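PDB 1VAY: uric acid oxidase, which catalyses the oxidation of uric acid by molecular oxygen to 5-hydroxyisourate, which is processed further to (S)-allantoin. Local coordinates for residues Glu152-Pro157 and His208-Gln213. Residues are numbered along the deposited sequence; the frame is centred on the assembly and turned at random.
Sequences EFHGFP and HSLALQ. With AZA (8-azaxanthine), chain I.
Glu152 OE2 takes a nearly straight hydrogen bond from His208 NE2 (2.6 Å); OE2 lies in the imidazole plane and is approached on the anti side of the carboxylate. Carboxylate and ring are turned 68° apart. The other oxygen, OE1, accepts a bond from His154 NE2 from above the carboxylate plane, so two histidines fix the rotation of the group. Leu210 runs alongside Glu152, its CD2 4.1 Å from Glu152 CB. At the backbone, Glu152 N donates to Ser209 O at 2.6 Å. Glu152 O and Leu210 O, both acceptors, lie close together; separate waters donate to them, one also bonded to Ser209 OG, the other accepting from His154 N. This pairing of a loop with the turn that leads into helix 212-226 forms part of the urate pocket of uricase, occupied here by 8-azaxanthine, to which Arg170 and Thr57 N of the second subunit also hydrogen-bond. Phe153 lays one ring face against the ligand, its chi1 of -170° swinging the ring away from its own N; N3 lies over the ring centre, 3.3 Å above its plane, while Ala211 CB meets the ring edge. Gln213, bent at chi2 (86°), grips the ligand's rim with OE1 accepting from N1 and NE2 donating to O6; Leu212 N donates to ligand O2 at 2.8 Å.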
loop_
_atom_site.group_PDB
_atom_site.type_symbol
_atom_site.label_atom_id
_atom_site.label_comp_id
_atom_site.label_asym_id
_atom_site.label_seq_id
_atom_site.Cartn_x
_atom_site.Cartn_y
_atom_site.Cartn_z
ATOM N N GLU A 152 -9.853 17.407 -25.080
ATOM C CA GLU A 152 -10.944 16.862 -25.868
ATOM C C GLU A 152 -10.631 15.421 -26.252
ATOM O O GLU A 152 -9.488 14.978 -26.146
ATOM C CB GLU A 152 -11.126 17.667 -27.154
ATOM C CG GLU A 152 -11.390 19.154 -26.970
ATOM C CD GLU A 152 -11.621 19.870 -28.299
ATOM O OE1 GLU A 152 -12.406 19.355 -29.126
ATOM O OE2 GLU A 152 -11.027 20.951 -28.513
ATOM N N PHE A 153 -11.662 14.697 -26.684
ATOM C CA PHE A 153 -11.524 13.326 -27.161
ATOM C C PHE A 153 -12.726 12.978 -28.022
ATOM O O PHE A 153 -13.816 12.695 -27.514
ATOM C CB PHE A 153 -11.417 12.301 -26.027
ATOM C CG PHE A 153 -11.025 10.921 -26.509
ATOM C CD1 PHE A 153 -9.835 10.732 -27.215
ATOM C CD2 PHE A 153 -11.850 9.819 -26.284
ATOM C CE1 PHE A 153 -9.469 9.461 -27.692
ATOM C CE2 PHE A 153 -11.494 8.541 -26.756
ATOM C CZ PHE A 153 -10.300 8.365 -27.461
ATOM N N HIS A 154 -12.515 13.001 -29.330
ATOM C CA HIS A 154 -13.571 12.701 -30.283
ATOM C C HIS A 154 -12.973 12.181 -31.586
ATOM O O HIS A 154 -11.761 12.258 -31.799
ATOM C CB HIS A 154 -14.403 13.965 -30.545
ATOM C CG HIS A 154 -13.582 15.190 -30.806
ATOM N ND1 HIS A 154 -12.929 15.414 -32.001
ATOM C CD2 HIS A 154 -13.306 16.262 -30.025
ATOM C CE1 HIS A 154 -12.289 16.568 -31.945
ATOM N NE2 HIS A 154 -12.501 17.104 -30.756
ATOM N N GLY A 155 -13.828 11.641 -32.447
ATOM C CA GLY A 155 -13.358 11.126 -33.719
ATOM C C GLY A 155 -12.883 9.686 -33.669
ATOM O O GLY A 155 -12.341 9.185 -34.649
ATOM N N PHE A 156 -13.070 9.014 -32.541
ATOM C CA PHE A 156 -12.647 7.622 -32.452
ATOM C C PHE A 156 -13.707 6.736 -33.103
ATOM O O PHE A 156 -14.862 7.141 -33.249
ATOM C CB PHE A 156 -12.436 7.208 -30.993
ATOM C CG PHE A 156 -13.584 7.556 -30.089
ATOM C CD1 PHE A 156 -13.696 8.832 -29.545
ATOM C CD2 PHE A 156 -14.564 6.612 -29.796
ATOM C CE1 PHE A 156 -14.768 9.165 -28.720
ATOM C CE2 PHE A 156 -15.643 6.936 -28.969
ATOM C CZ PHE A 156 -15.742 8.218 -28.433
ATOM N N PRO A 157 -13.320 5.528 -33.529
ATOM C CA PRO A 157 -14.240 4.583 -34.171
ATOM C C PRO A 157 -15.327 4.138 -33.206
ATOM O O PRO A 157 -15.083 3.990 -32.013
ATOM C CB PRO A 157 -13.336 3.414 -34.547
ATOM C CG PRO A 157 -11.993 4.021 -34.647
ATOM C CD PRO A 157 -11.957 4.978 -33.503
ATOM N N HIS A 208 -3.137 21.973 -26.099
ATOM C CA HIS A 208 -4.580 21.781 -26.103
ATOM C C HIS A 208 -4.768 20.332 -26.535
ATOM O O HIS A 208 -4.709 20.016 -27.724
ATOM C CB HIS A 208 -5.271 22.696 -27.102
ATOM C CG HIS A 208 -6.755 22.531 -27.106
ATOM N ND1 HIS A 208 -7.548 22.946 -26.058
ATOM C CD2 HIS A 208 -7.577 21.891 -27.970
ATOM C CE1 HIS A 208 -8.794 22.563 -26.273
ATOM N NE2 HIS A 208 -8.838 21.918 -27.426
ATOM N N SER A 209 -5.004 19.460 -25.560
ATOM C CA SER A 209 -5.121 18.026 -25.795
ATOM C C SER A 209 -6.322 17.466 -26.540
ATOM O O SER A 209 -7.465 17.685 -26.146
ATOM C CB SER A 209 -5.000 17.292 -24.462
ATOM O OG SER A 209 -5.027 15.897 -24.667
ATOM N N LEU A 210 -6.044 16.721 -27.611
ATOM C CA LEU A 210 -7.086 16.070 -28.397
ATOM C C LEU A 210 -7.088 14.592 -28.012
ATOM O O LEU A 210 -7.974 13.829 -28.411
ATOM C CB LEU A 210 -6.825 16.226 -29.900
ATOM C CG LEU A 210 -6.982 17.645 -30.469
ATOM C CD1 LEU A 210 -6.823 17.625 -31.987
ATOM C CD2 LEU A 210 -8.353 18.189 -30.106
ATOM N N ALA A 211 -6.084 14.204 -27.229
ATOM C CA ALA A 211 -5.939 12.834 -26.745
ATOM C C ALA A 211 -4.701 12.714 -25.854
ATOM O O ALA A 211 -3.700 13.406 -26.067
ATOM C CB ALA A 211 -5.837 11.869 -27.921
ATOM N N LEU A 212 -4.765 11.841 -24.852
ATOM C CA LEU A 212 -3.627 11.669 -23.958
ATOM C C LEU A 212 -2.408 11.291 -24.807
ATOM O O LEU A 212 -1.278 11.651 -24.476
ATOM C CB LEU A 212 -3.907 10.576 -22.921
ATOM C CG LEU A 212 -3.271 10.766 -21.535
ATOM C CD1 LEU A 212 -3.395 9.474 -20.737
ATOM C CD2 LEU A 212 -1.816 11.157 -21.661
ATOM N N GLN A 213 -2.651 10.566 -25.896
ATOM C CA GLN A 213 -1.595 10.165 -26.817
ATOM C C GLN A 213 -0.887 11.410 -27.378
ATOM O O GLN A 213 0.331 11.495 -27.353
ATOM C CB GLN A 213 -2.172 9.331 -27.976
ATOM C CG GLN A 213 -2.504 7.870 -27.624
ATOM C CD GLN A 213 -3.889 7.698 -27.019
ATOM O OE1 GLN A 213 -4.382 8.579 -26.327
ATOM N NE2 GLN A 213 -4.513 6.549 -27.269
HETATM N N1 AZA I . -7.166 8.319 -25.241
HETATM C C2 AZA I . -7.744 9.426 -24.667
HETATM O O2 AZA I . -7.163 10.489 -24.632
HETATM N N3 AZA I . -8.985 9.321 -24.123
HETATM C C4 AZA I . -9.625 8.162 -24.159
HETATM C C5 AZA I . -9.072 7.042 -24.729
HETATM C C6 AZA I . -7.739 7.072 -25.329
HETATM O O6 AZA I . -7.131 6.146 -25.866
HETATM N N7 AZA I . -9.947 6.045 -24.610
HETATM N N8 AZA I . -10.989 6.614 -23.973
HETATM N N9 AZA I . -10.831 7.909 -23.679
HETATM O O HOH W 1 -7.517 14.966 -24.249
HETATM O O HOH W 2 -10.247 14.521 -29.772
#